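Local structure of Lmaj004144AAA protein (Leishmania major, 1Y63) at residues V104-T109 and V153-N158; T21-M26 and V87-S92; H91-F96 and E142-A147. The protein probably acts as an adenylate kinase of the AK6 subfamily, moving phosphate between nucleoside tri- and monophosphates, with an ATPase activity thought to serve maturation of the small ribosomal subunit. One frame throughout, in Å; residues are numbered along the deposited sequence.

Contact 1 of 3, residues V104-T109 and V153-N158. With ADP (adenosine-5'-diphosphate), chain Q.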
loop_
_atom_site.group_PDB
_atom_site.type_symbol
_atom_site.label_atom_id
_atom_site.label_comp_id
_atom_site.label_asym_id
_atom_site.label_seq_id
_atom_site.Cartn_x
_atom_site.Cartn_y
_atom_site.Cartn_z
ATOM N N VAL A 104 5.264 6.793 -2.934
ATOM C CA VAL A 104 4.752 5.430 -3.081
ATOM C C VAL A 104 5.861 4.495 -2.649
ATOM O O VAL A 104 6.967 4.591 -3.145
ATOM C CB VAL A 104 4.328 5.117 -4.517
ATOM C CG1 VAL A 104 3.892 3.674 -4.671
ATOM C CG2 VAL A 104 3.197 6.060 -4.923
ATOM N N VAL A 105 5.579 3.655 -1.668
ATOM C CA VAL A 105 6.562 2.727 -1.132
ATOM C C VAL A 105 6.147 1.344 -1.529
ATOM O O VAL A 105 5.010 0.927 -1.254
ATOM C CB VAL A 105 6.606 2.805 0.404
ATOM C CG1 VAL A 105 7.637 1.862 0.949
ATOM C CG2 VAL A 105 6.852 4.220 0.870
ATOM N N VAL A 106 7.032 0.626 -2.223
ATOM C CA VAL A 106 6.744 -0.753 -2.624
ATOM C C VAL A 106 7.600 -1.666 -1.755
ATOM O O VAL A 106 8.829 -1.539 -1.754
ATOM C CB VAL A 106 7.106 -1.009 -4.111
ATOM C CG1 VAL A 106 6.811 -2.473 -4.504
ATOM C CG2 VAL A 106 6.418 -0.072 -5.061
ATOM N N LEU A 107 6.937 -2.609 -1.073
ATOM C CA LEU A 107 7.595 -3.561 -0.203
ATOM C C LEU A 107 7.841 -4.879 -0.922
ATOM O O LEU A 107 6.988 -5.362 -1.650
ATOM C CB LEU A 107 6.771 -3.813 1.059
ATOM C CG LEU A 107 6.373 -2.568 1.871
ATOM C CD1 LEU A 107 5.585 -2.944 3.121
ATOM C CD2 LEU A 107 7.596 -1.805 2.200
ATOM N N HIS A 108 9.040 -5.419 -0.702
ATOM C CA HIS A 108 9.419 -6.755 -1.136
ATOM C C HIS A 108 9.773 -7.622 0.044
ATOM O O HIS A 108 10.185 -7.117 1.091
ATOM C CB HIS A 108 10.616 -6.669 -2.078
ATOM C CG HIS A 108 10.251 -6.238 -3.462
ATOM N ND1 HIS A 108 9.430 -6.994 -4.274
ATOM C CD2 HIS A 108 10.615 -5.162 -4.190
ATOM C CE1 HIS A 108 9.305 -6.391 -5.445
ATOM N NE2 HIS A 108 10.027 -5.287 -5.426
ATOM N N THR A 109 9.638 -8.934 -0.119
ATOM C CA THR A 109 9.978 -9.868 0.944
ATOM C C THR A 109 10.583 -11.108 0.279
ATOM O O THR A 109 10.086 -11.552 -0.773
ATOM C CB THR A 109 8.710 -10.228 1.763
ATOM O OG1 THR A 109 8.122 -9.029 2.310
ATOM C CG2 THR A 109 8.990 -11.139 2.908
ATOM N N VAL A 153 8.873 7.047 -6.057
ATOM C CA VAL A 153 8.721 5.614 -5.776
ATOM C C VAL A 153 9.945 5.103 -5.022
ATOM O O VAL A 153 11.077 5.220 -5.501
ATOM C CB VAL A 153 8.509 4.778 -7.034
ATOM C CG1 VAL A 153 8.496 3.298 -6.711
ATOM C CG2 VAL A 153 7.190 5.162 -7.715
ATOM N N LEU A 154 9.682 4.517 -3.853
ATOM C CA LEU A 154 10.709 3.979 -2.968
ATOM C C LEU A 154 10.438 2.494 -2.901
ATOM O O LEU A 154 9.318 2.089 -2.597
ATOM C CB LEU A 154 10.557 4.594 -1.575
ATOM C CG LEU A 154 11.578 4.318 -0.486
ATOM C CD1 LEU A 154 12.929 4.924 -0.809
ATOM C CD2 LEU A 154 11.046 4.906 0.817
ATOM N N VAL A 155 11.428 1.665 -3.195
ATOM C CA VAL A 155 11.229 0.234 -3.111
ATOM C C VAL A 155 12.135 -0.263 -2.006
ATOM O O VAL A 155 13.305 0.137 -1.948
ATOM C CB VAL A 155 11.584 -0.451 -4.444
ATOM C CG1 VAL A 155 11.436 -1.930 -4.362
ATOM C CG2 VAL A 155 10.710 0.099 -5.566
ATOM N N ARG A 156 11.617 -1.125 -1.132
ATOM C CA ARG A 156 12.358 -1.527 0.065
ATOM C C ARG A 156 12.178 -2.982 0.395
ATOM O O ARG A 156 11.067 -3.495 0.380
ATOM C CB ARG A 156 11.952 -0.686 1.265
ATOM C CG ARG A 156 12.070 0.805 1.087
ATOM C CD ARG A 156 13.506 1.291 1.145
ATOM N NE ARG A 156 14.060 1.270 2.493
ATOM C CZ ARG A 156 15.222 1.793 2.873
ATOM N NH1 ARG A 156 16.021 2.432 2.015
ATOM N NH2 ARG A 156 15.630 1.670 4.133
ATOM N N GLU A 157 13.282 -3.657 0.677
ATOM C CA GLU A 157 13.217 -5.001 1.226
ATOM C C GLU A 157 12.627 -4.885 2.616
ATOM O O GLU A 157 13.002 -3.984 3.369
ATOM C CB GLU A 157 14.622 -5.613 1.280
ATOM C CG GLU A 157 14.600 -7.112 1.590
ATOM C CD GLU A 157 13.960 -7.958 0.459
ATOM O OE1 GLU A 157 13.715 -7.442 -0.658
ATOM O OE2 GLU A 157 13.723 -9.166 0.684
ATOM N N ASN A 158 11.704 -5.783 2.944
ATOM C CA ASN A 158 10.974 -5.705 4.206
ATOM C C ASN A 158 10.839 -7.077 4.849
ATOM O O ASN A 158 9.734 -7.540 5.070
ATOM C CB ASN A 158 9.586 -5.085 3.982
ATOM C CG ASN A 158 8.975 -4.536 5.245
ATOM O OD1 ASN A 158 9.654 -3.822 6.012
ATOM N ND2 ASN A 158 7.691 -4.848 5.497
HETATM P PB ADP Q . 0.245 -7.167 4.315
HETATM O O1B ADP Q . -0.529 -8.360 3.789
HETATM O O2B ADP Q . 1.222 -6.670 3.271
HETATM O O3B ADP Q . -0.629 -6.071 4.919
HETATM P PA ADP Q . 1.063 -7.548 7.077
HETATM O O1A ADP Q . 1.433 -6.156 7.543
HETATM O O2A ADP Q . -0.328 -8.043 7.469
HETATM O O3A ADP Q . 1.241 -7.700 5.504
HETATM O "O5'" ADP Q . 2.159 -8.599 7.592
HETATM C "C5'" ADP Q . 1.748 -9.915 7.933
HETATM C "C4'" ADP Q . 2.632 -10.338 9.081
HETATM O "O4'" ADP Q . 3.997 -10.286 8.675
HETATM C "C3'" ADP Q . 2.556 -9.424 10.292
HETATM O "O3'" ADP Q . 1.441 -9.694 11.137
HETATM C "C2'" ADP Q . 3.874 -9.707 10.959
HETATM O "O2'" ADP Q . 3.838 -10.969 11.616
HETATM C "C1'" ADP Q . 4.798 -9.889 9.785
HETATM N N9 ADP Q . 5.577 -8.718 9.346
HETATM C C8 ADP Q . 5.201 -7.656 8.560
HETATM N N7 ADP Q . 6.245 -6.831 8.329
HETATM C C5 ADP Q . 7.329 -7.392 8.967
HETATM C C6 ADP Q . 8.727 -7.019 9.103
HETATM N N6 ADP Q . 9.200 -5.908 8.504
HETATM N N1 ADP Q . 9.505 -7.850 9.829
HETATM C C2 ADP Q . 9.001 -8.974 10.405
HETATM N N3 ADP Q . 7.728 -9.405 10.337
HETATM C C4 ADP Q . 6.868 -8.624 9.625
#

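Contact 2 of 3, residues T21-M26 and V87-S92. With MN (manganese (II) ion), chain B; ADP (adenosine-5'-diphosphate), chain Q.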
loop_
_atom_site.group_PDB
_atom_site.type_symbol
_atom_site.label_atom_id
_atom_site.label_comp_id
_atom_site.label_asym_id
_atom_site.label_seq_id
_atom_site.Cartn_x
_atom_site.Cartn_y
_atom_site.Cartn_z
ATOM N N THR A 21 3.747 -8.867 2.382
ATOM C CA THR A 21 5.007 -8.116 2.423
ATOM C C THR A 21 5.185 -7.145 3.594
ATOM O O THR A 21 6.301 -6.668 3.847
ATOM C CB THR A 21 5.274 -7.354 1.096
ATOM O OG1 THR A 21 4.141 -6.526 0.773
ATOM C CG2 THR A 21 5.538 -8.361 -0.019
ATOM N N GLY A 22 4.090 -6.822 4.270
ATOM C CA GLY A 22 4.136 -5.985 5.470
ATOM C C GLY A 22 3.481 -4.641 5.394
ATOM O O GLY A 22 3.815 -3.762 6.196
ATOM N N LYS A 23 2.565 -4.456 4.441
ATOM C CA LYS A 23 1.957 -3.123 4.195
ATOM C C LYS A 23 1.220 -2.575 5.393
ATOM O O LYS A 23 1.445 -1.445 5.823
ATOM C CB LYS A 23 1.024 -3.168 2.988
ATOM C CG LYS A 23 1.631 -3.624 1.690
ATOM C CD LYS A 23 0.586 -3.685 0.602
ATOM C CE LYS A 23 -0.480 -4.713 0.835
ATOM N NZ LYS A 23 0.095 -6.104 0.822
ATOM N N THR A 24 0.328 -3.389 5.951
ATOM C CA THR A 24 -0.486 -2.947 7.071
ATOM C C THR A 24 0.372 -2.692 8.296
ATOM O O THR A 24 0.184 -1.668 9.003
ATOM C CB THR A 24 -1.612 -3.964 7.345
ATOM O OG1 THR A 24 -2.438 -4.075 6.177
ATOM C CG2 THR A 24 -2.462 -3.502 8.557
ATOM N N SER A 25 1.335 -3.575 8.534
ATOM C CA SER A 25 2.266 -3.404 9.647
ATOM C C SER A 25 3.048 -2.094 9.530
ATOM O O SER A 25 3.213 -1.362 10.504
ATOM C CB SER A 25 3.205 -4.585 9.762
ATOM O OG SER A 25 2.467 -5.771 10.008
ATOM N N MET A 26 3.562 -1.831 8.335
ATOM C CA MET A 26 4.318 -0.588 8.113
ATOM C C MET A 26 3.429 0.631 8.211
ATOM O O MET A 26 3.801 1.624 8.822
ATOM C CB MET A 26 5.055 -0.588 6.792
ATOM C CG MET A 26 5.937 0.642 6.639
ATOM S SD MET A 26 6.916 0.612 5.131
ATOM C CE MET A 26 8.113 -0.642 5.574
ATOM N N VAL A 87 -1.849 7.697 5.183
ATOM C CA VAL A 87 -1.041 6.565 4.715
ATOM C C VAL A 87 -2.004 5.495 4.230
ATOM O O VAL A 87 -2.787 4.922 5.004
ATOM C CB VAL A 87 -0.008 6.055 5.771
ATOM C CG1 VAL A 87 -0.650 5.694 7.125
ATOM C CG2 VAL A 87 0.798 4.882 5.205
ATOM N N VAL A 88 -1.995 5.290 2.933
ATOM C CA VAL A 88 -2.924 4.370 2.293
ATOM C C VAL A 88 -2.190 3.045 2.092
ATOM O O VAL A 88 -0.996 3.030 1.754
ATOM C CB VAL A 88 -3.380 4.909 0.940
ATOM C CG1 VAL A 88 -4.280 3.918 0.236
ATOM C CG2 VAL A 88 -4.129 6.213 1.145
ATOM N N ASP A 89 -2.921 1.957 2.299
ATOM C CA ASP A 89 -2.361 0.613 2.364
ATOM C C ASP A 89 -3.160 -0.266 1.413
ATOM O O ASP A 89 -4.341 -0.480 1.652
ATOM C CB ASP A 89 -2.501 0.211 3.846
ATOM C CG ASP A 89 -2.505 -1.242 4.100
ATOM O OD1 ASP A 89 -2.154 -2.044 3.240
ATOM O OD2 ASP A 89 -2.804 -1.571 5.278
ATOM N N TYR A 90 -2.549 -0.713 0.308
ATOM C CA TYR A 90 -3.267 -1.576 -0.679
ATOM C C TYR A 90 -2.307 -2.339 -1.550
ATOM O O TYR A 90 -1.249 -1.817 -1.883
ATOM C CB TYR A 90 -4.213 -0.743 -1.579
ATOM C CG TYR A 90 -5.319 -1.532 -2.275
ATOM C CD1 TYR A 90 -6.064 -2.489 -1.596
ATOM C CD2 TYR A 90 -5.689 -1.234 -3.589
ATOM C CE1 TYR A 90 -7.109 -3.170 -2.229
ATOM C CE2 TYR A 90 -6.745 -1.890 -4.210
ATOM C CZ TYR A 90 -7.442 -2.847 -3.525
ATOM O OH TYR A 90 -8.484 -3.511 -4.156
ATOM N N HIS A 91 -2.716 -3.538 -1.971
ATOM C CA HIS A 91 -1.872 -4.408 -2.785
ATOM C C HIS A 91 -1.783 -3.916 -4.229
ATOM O O HIS A 91 -0.878 -4.307 -4.946
ATOM C CB HIS A 91 -2.354 -5.861 -2.717
ATOM C CG HIS A 91 -3.715 -6.082 -3.300
ATOM N ND1 HIS A 91 -4.837 -6.291 -2.534
ATOM C CD2 HIS A 91 -4.127 -6.135 -4.587
ATOM C CE1 HIS A 91 -5.888 -6.457 -3.323
ATOM N NE2 HIS A 91 -5.485 -6.353 -4.573
ATOM N N SER A 92 -2.724 -3.072 -4.639
ATOM C CA SER A 92 -2.734 -2.502 -5.983
ATOM C C SER A 92 -2.501 -1.020 -5.915
ATOM O O SER A 92 -2.676 -0.410 -4.874
ATOM C CB SER A 92 -4.055 -2.781 -6.663
ATOM O OG SER A 92 -4.252 -4.184 -6.827
HETATM MN MN MN B . -2.727 -5.853 5.038
HETATM P PB ADP Q . 0.245 -7.167 4.315
HETATM O O1B ADP Q . -0.529 -8.360 3.789
HETATM O O2B ADP Q . 1.222 -6.670 3.271
HETATM O O3B ADP Q . -0.629 -6.071 4.919
HETATM P PA ADP Q . 1.063 -7.548 7.077
HETATM O O1A ADP Q . 1.433 -6.156 7.543
HETATM O O2A ADP Q . -0.328 -8.043 7.469
HETATM O O3A ADP Q . 1.241 -7.700 5.504
HETATM O "O5'" ADP Q . 2.159 -8.599 7.592
HETATM C "C5'" ADP Q . 1.748 -9.915 7.933
HETATM C "C4'" ADP Q . 2.632 -10.338 9.081
HETATM O "O4'" ADP Q . 3.997 -10.286 8.675
HETATM C "C3'" ADP Q . 2.556 -9.424 10.292
HETATM O "O3'" ADP Q . 1.441 -9.694 11.137
HETATM C "C2'" ADP Q . 3.874 -9.707 10.959
HETATM O "O2'" ADP Q . 3.838 -10.969 11.616
HETATM C "C1'" ADP Q . 4.798 -9.889 9.785
HETATM N N9 ADP Q . 5.577 -8.718 9.346
HETATM C C8 ADP Q . 5.201 -7.656 8.560
HETATM N N7 ADP Q . 6.245 -6.831 8.329
HETATM C C5 ADP Q . 7.329 -7.392 8.967
HETATM C C6 ADP Q . 8.727 -7.019 9.103
HETATM N N6 ADP Q . 9.200 -5.908 8.504
HETATM N N1 ADP Q . 9.505 -7.850 9.829
HETATM C C2 ADP Q . 9.001 -8.974 10.405
HETATM N N3 ADP Q . 7.728 -9.405 10.337
HETATM C C4 ADP Q . 6.868 -8.624 9.625
HETATM O O HOH W 1 -2.816 -4.572 3.323
HETATM O O HOH W 2 -4.927 -5.710 5.218
HETATM O O HOH W 3 -3.016 -7.683 3.775
HETATM O O HOH W 4 -2.755 -7.052 6.889
#

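Contact 3 of 3, residues H91-F96 and E142-A147. With NA (sodium ion), chain O; NA (sodium ion), chain P.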
loop_
_atom_site.group_PDB
_atom_site.type_symbol
_atom_site.label_atom_id
_atom_site.label_comp_id
_atom_site.label_asym_id
_atom_site.label_seq_id
_atom_site.Cartn_x
_atom_site.Cartn_y
_atom_site.Cartn_z
ATOM N N HIS A 91 -2.716 -3.538 -1.971
ATOM C CA HIS A 91 -1.872 -4.408 -2.785
ATOM C C HIS A 91 -1.783 -3.916 -4.229
ATOM O O HIS A 91 -0.878 -4.307 -4.946
ATOM C CB HIS A 91 -2.354 -5.861 -2.717
ATOM C CG HIS A 91 -3.715 -6.082 -3.300
ATOM N ND1 HIS A 91 -4.837 -6.291 -2.534
ATOM C CD2 HIS A 91 -4.127 -6.135 -4.587
ATOM C CE1 HIS A 91 -5.888 -6.457 -3.323
ATOM N NE2 HIS A 91 -5.485 -6.353 -4.573
ATOM N N SER A 92 -2.724 -3.072 -4.639
ATOM C CA SER A 92 -2.734 -2.502 -5.983
ATOM C C SER A 92 -2.501 -1.020 -5.915
ATOM O O SER A 92 -2.676 -0.410 -4.874
ATOM C CB SER A 92 -4.055 -2.781 -6.663
ATOM O OG SER A 92 -4.252 -4.184 -6.827
ATOM N N SER A 93 -2.109 -0.440 -7.038
ATOM C CA SER A 93 -1.768 0.992 -7.066
ATOM C C SER A 93 -2.178 1.740 -8.341
ATOM O O SER A 93 -2.370 2.949 -8.277
ATOM C CB SER A 93 -0.272 1.225 -6.843
ATOM O OG SER A 93 0.496 0.645 -7.875
ATOM N N GLU A 94 -2.314 1.048 -9.470
ATOM C CA GLU A 94 -2.568 1.694 -10.752
ATOM C C GLU A 94 -3.887 2.455 -10.748
ATOM O O GLU A 94 -4.027 3.484 -11.416
ATOM C CB GLU A 94 -2.550 0.653 -11.875
ATOM C CG GLU A 94 -3.160 1.093 -13.188
ATOM C CD GLU A 94 -3.005 0.041 -14.246
ATOM O OE1 GLU A 94 -3.479 -1.100 -14.051
ATOM O OE2 GLU A 94 -2.399 0.368 -15.285
ATOM N N LEU A 95 -4.842 1.959 -9.973
ATOM C CA LEU A 95 -6.169 2.544 -9.959
ATOM C C LEU A 95 -6.245 3.949 -9.402
ATOM O O LEU A 95 -7.148 4.698 -9.767
ATOM C CB LEU A 95 -7.131 1.649 -9.218
ATOM C CG LEU A 95 -7.057 1.595 -7.690
ATOM C CD1 LEU A 95 -8.302 0.944 -7.131
ATOM C CD2 LEU A 95 -5.849 0.851 -7.220
ATOM N N PHE A 96 -5.312 4.328 -8.548
ATOM C CA PHE A 96 -5.425 5.617 -7.870
ATOM C C PHE A 96 -4.836 6.733 -8.727
ATOM O O PHE A 96 -3.860 6.512 -9.463
ATOM C CB PHE A 96 -4.665 5.618 -6.550
ATOM C CG PHE A 96 -5.035 4.507 -5.590
ATOM C CD1 PHE A 96 -6.338 4.313 -5.180
ATOM C CD2 PHE A 96 -4.060 3.671 -5.073
ATOM C CE1 PHE A 96 -6.661 3.317 -4.276
ATOM C CE2 PHE A 96 -4.394 2.658 -4.176
ATOM C CZ PHE A 96 -5.695 2.508 -3.772
ATOM N N GLU A 142 6.154 -3.485 -10.581
ATOM C CA GLU A 142 6.026 -3.032 -11.978
ATOM C C GLU A 142 4.803 -2.143 -12.160
ATOM O O GLU A 142 4.854 -1.151 -12.908
ATOM C CB GLU A 142 5.978 -4.239 -12.927
ATOM C CG GLU A 142 7.321 -4.983 -12.971
ATOM C CD GLU A 142 7.315 -6.257 -13.804
ATOM O OE1 GLU A 142 6.235 -6.766 -14.170
ATOM O OE2 GLU A 142 8.422 -6.756 -14.083
ATOM N N GLU A 143 3.705 -2.498 -11.499
ATOM C CA GLU A 143 2.501 -1.699 -11.578
ATOM C C GLU A 143 2.747 -0.295 -11.045
ATOM O O GLU A 143 2.340 0.698 -11.659
ATOM C CB GLU A 143 1.376 -2.355 -10.789
ATOM C CG GLU A 143 0.045 -1.656 -10.840
ATOM C CD GLU A 143 -1.097 -2.418 -10.203
ATOM O OE1 GLU A 143 -1.198 -3.668 -10.361
ATOM O OE2 GLU A 143 -1.934 -1.769 -9.539
ATOM N N ALA A 144 3.364 -0.205 -9.865
ATOM C CA ALA A 144 3.628 1.104 -9.223
ATOM C C ALA A 144 4.560 1.936 -10.076
ATOM O O ALA A 144 4.327 3.124 -10.270
ATOM C CB ALA A 144 4.236 0.912 -7.816
ATOM N N ARG A 145 5.614 1.317 -10.621
ATOM C CA ARG A 145 6.566 2.084 -11.432
ATOM C C ARG A 145 5.952 2.531 -12.730
ATOM O O ARG A 145 6.376 3.540 -13.288
ATOM C CB ARG A 145 7.819 1.275 -11.717
ATOM C CG ARG A 145 8.636 1.036 -10.522
ATOM C CD ARG A 145 10.008 0.546 -10.951
ATOM N NE ARG A 145 10.919 0.499 -9.830
ATOM C CZ ARG A 145 11.429 1.572 -9.236
ATOM N NH1 ARG A 145 11.133 2.804 -9.652
ATOM N NH2 ARG A 145 12.255 1.400 -8.217
ATOM N N ASP A 146 4.960 1.798 -13.237
ATOM C CA ASP A 146 4.269 2.218 -14.459
ATOM C C ASP A 146 3.280 3.353 -14.229
ATOM O O ASP A 146 2.993 4.114 -15.156
ATOM C CB ASP A 146 3.541 1.050 -15.119
ATOM C CG ASP A 146 4.464 0.157 -15.910
ATOM O OD1 ASP A 146 5.560 0.618 -16.297
ATOM O OD2 ASP A 146 4.092 -1.013 -16.144
ATOM N N ALA A 147 2.786 3.483 -13.012
ATOM C CA ALA A 147 1.711 4.403 -12.666
ATOM C C ALA A 147 2.089 5.704 -12.010
ATOM O O ALA A 147 1.254 6.608 -11.970
ATOM C CB ALA A 147 0.717 3.705 -11.802
HETATM NA NA NA O . -0.823 -0.783 -16.698
HETATM NA NA NA P . 5.653 -0.758 -18.804
HETATM O O HOH W 5 0.555 0.476 -13.631
HETATM O O HOH W 6 -5.009 -1.151 -9.929
HETATM O O HOH W 7 -1.673 6.325 -11.028
HETATM O O HOH W 8 1.854 -1.418 -17.101
HETATM O O HOH W 9 0.357 -1.379 -15.222
#

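Contact 1 of 3, residues V104-T109 and V153-N158
His108 and Val155 meet where the imidazole edge runs into a methyl group: His108 CD2 lies 3.3 Å from Val155 CG1, near the plane of the ring. The imidazole CG stands beside its own backbone N (chi1 -78°), and the rotation of the ring is fixed further out, where ND1 bonds to Glu135 and NE2 to Glu141. The chain of Glu157 bends at chi2 (67°), turning CD back toward the neighbouring strand; OE1 lies 3.5 Å from His108 CB, and OE2 bonds to Ser110. Farther back on this face, Val106 CB packs 4.0 Å from Val155 CG2. Branched valines suit the place, being compact and at ease with extended backbone; helix 139-147 covers Val106 and Val155. Val105 and Leu154 point to the other face, where helix 161-178 lies over them.

Between the two layers of side chains runs a parallel ladder. Leu154 N donates to Val104 O at 2.8 Å, and Val106 N returns to Leu154 O at 2.7 Å. Arg156 likewise pairs with Val106 and His108. The last rung, Asn158 N to His108 O, is short at 2.7 Å but more bent (141° at the hydrogen). It carries Asn158 past the strand, where its ND2 packs 3.7 Å from Leu107 CD1 and bonds to Thr21 O of the phosphate-binding loop. Asn158 OD1 comes within 3.3 Å of adenine N6. An adjacent parallel strand pair whose C-terminal ends border the nucleotide is typical of the P-loop NTPase fold, here at edge strand 153-157.

Contact 2 of 3, residues T21-M26 and V87-S92
The P-loop (Walker A motif) faces strand 85-89 through Thr24 and Asp89, beside the phosphates of ADP. Thr24 OG1 does double duty, binding manganese at 2.1 Å and donating to Asp89 OD2 at 2.7 Å on the syn lone pair of that oxygen. A small hydroxyl suits this place because it can offer a lone pair to the metal and its proton to the acid. Asp89 OD1 takes a hydrogen bond from a water bound to the manganese, so the carboxylate acts in the second shell; His39 NE2 also bonds to OD2. ADP O3B and four waters complete six ligands.

Lys23 sets off extended (chi2 177°), laying CD 3.6 Å from Tyr90 O, and then bends at chi3 and chi4. NZ thereby curls back to ADP O2B at 2.8 Å and also bonds to Gly17 O. Backbone amides join in: Lys23 N reaches O2B at 2.8 Å, and Thr24 N reaches O3B. Gly22 holds the N-cap position before helix 23-33; at its phi of 114° a CB would jam against the preceding carbonyl O and run into ADP N7. The arrangement is consistent with the Walker A threonine and Walker B aspartate of P-loop kinases.

Contact 3 of 3, residues H91-F96 and E142-A147
Glu143 reaches out of helix 139-147 to the backbone of Ser93 and Glu94. Its CB is directed at the loop, and CG, anti to the backbone N (chi1 -177°), runs on to lie 3.6 Å from Glu94 CB. CD comes 3.7 Å from Glu94 N. At the tip, OE2 accepts two straight hydrogen bonds, from Ser93 N and Glu94 N, each 2.8 Å long. The two donors come in differently: Glu94 N meets the anti lone pair, whereas Ser93 N arrives from above the carboxylate plane, 39° out of it. A water also donates to OE2. A long acidic side chain fits here, since a single oxygen can gather both amides at the start of the type I beta turn Ser93-Phe96, in the loop that leads from strand 85-89 toward strand 103-108 of the P-loop NTPase sheet.

Small residues let helix and turn approach closely: Ser93 OG rests 3.4 Å from Ala144 CA, and Ala147 CB lies 4.0 Å from Glu94 CA. Ala147 also belongs, with Glu98, to a manganese site. Glu94 itself stretches outward, extended beyond CG, and its OE2 binds a sodium ion at 2.4 Å; two waters also bind the ion.

Contacts 1 and 2, their centres about 10 Å apart, both reach the same five-stranded parallel sheet, contact 2 through strand 85-89, and both touch ADP: one at the adenine, the other at the phosphates. They meet directly, as Thr109 and Leu107 pack against Thr21 and Gly22. Contacts 1 and 3 have centres about 13 Å apart, as do contacts 2 and 3. Contact 3 shares His91 and Ser92 with contact 2, so the loop after strand 85-89 passes from the metal site to helix 139-147. Along the chain contact 2 closes before contact 1 opens, while contacts 1 and 3 alternate in the order 91-96, 104-109, 142-147, 153-158, helix 139-147 being followed by strand 153-157. Ala144 packs on Val106, tying sheet to outer loop.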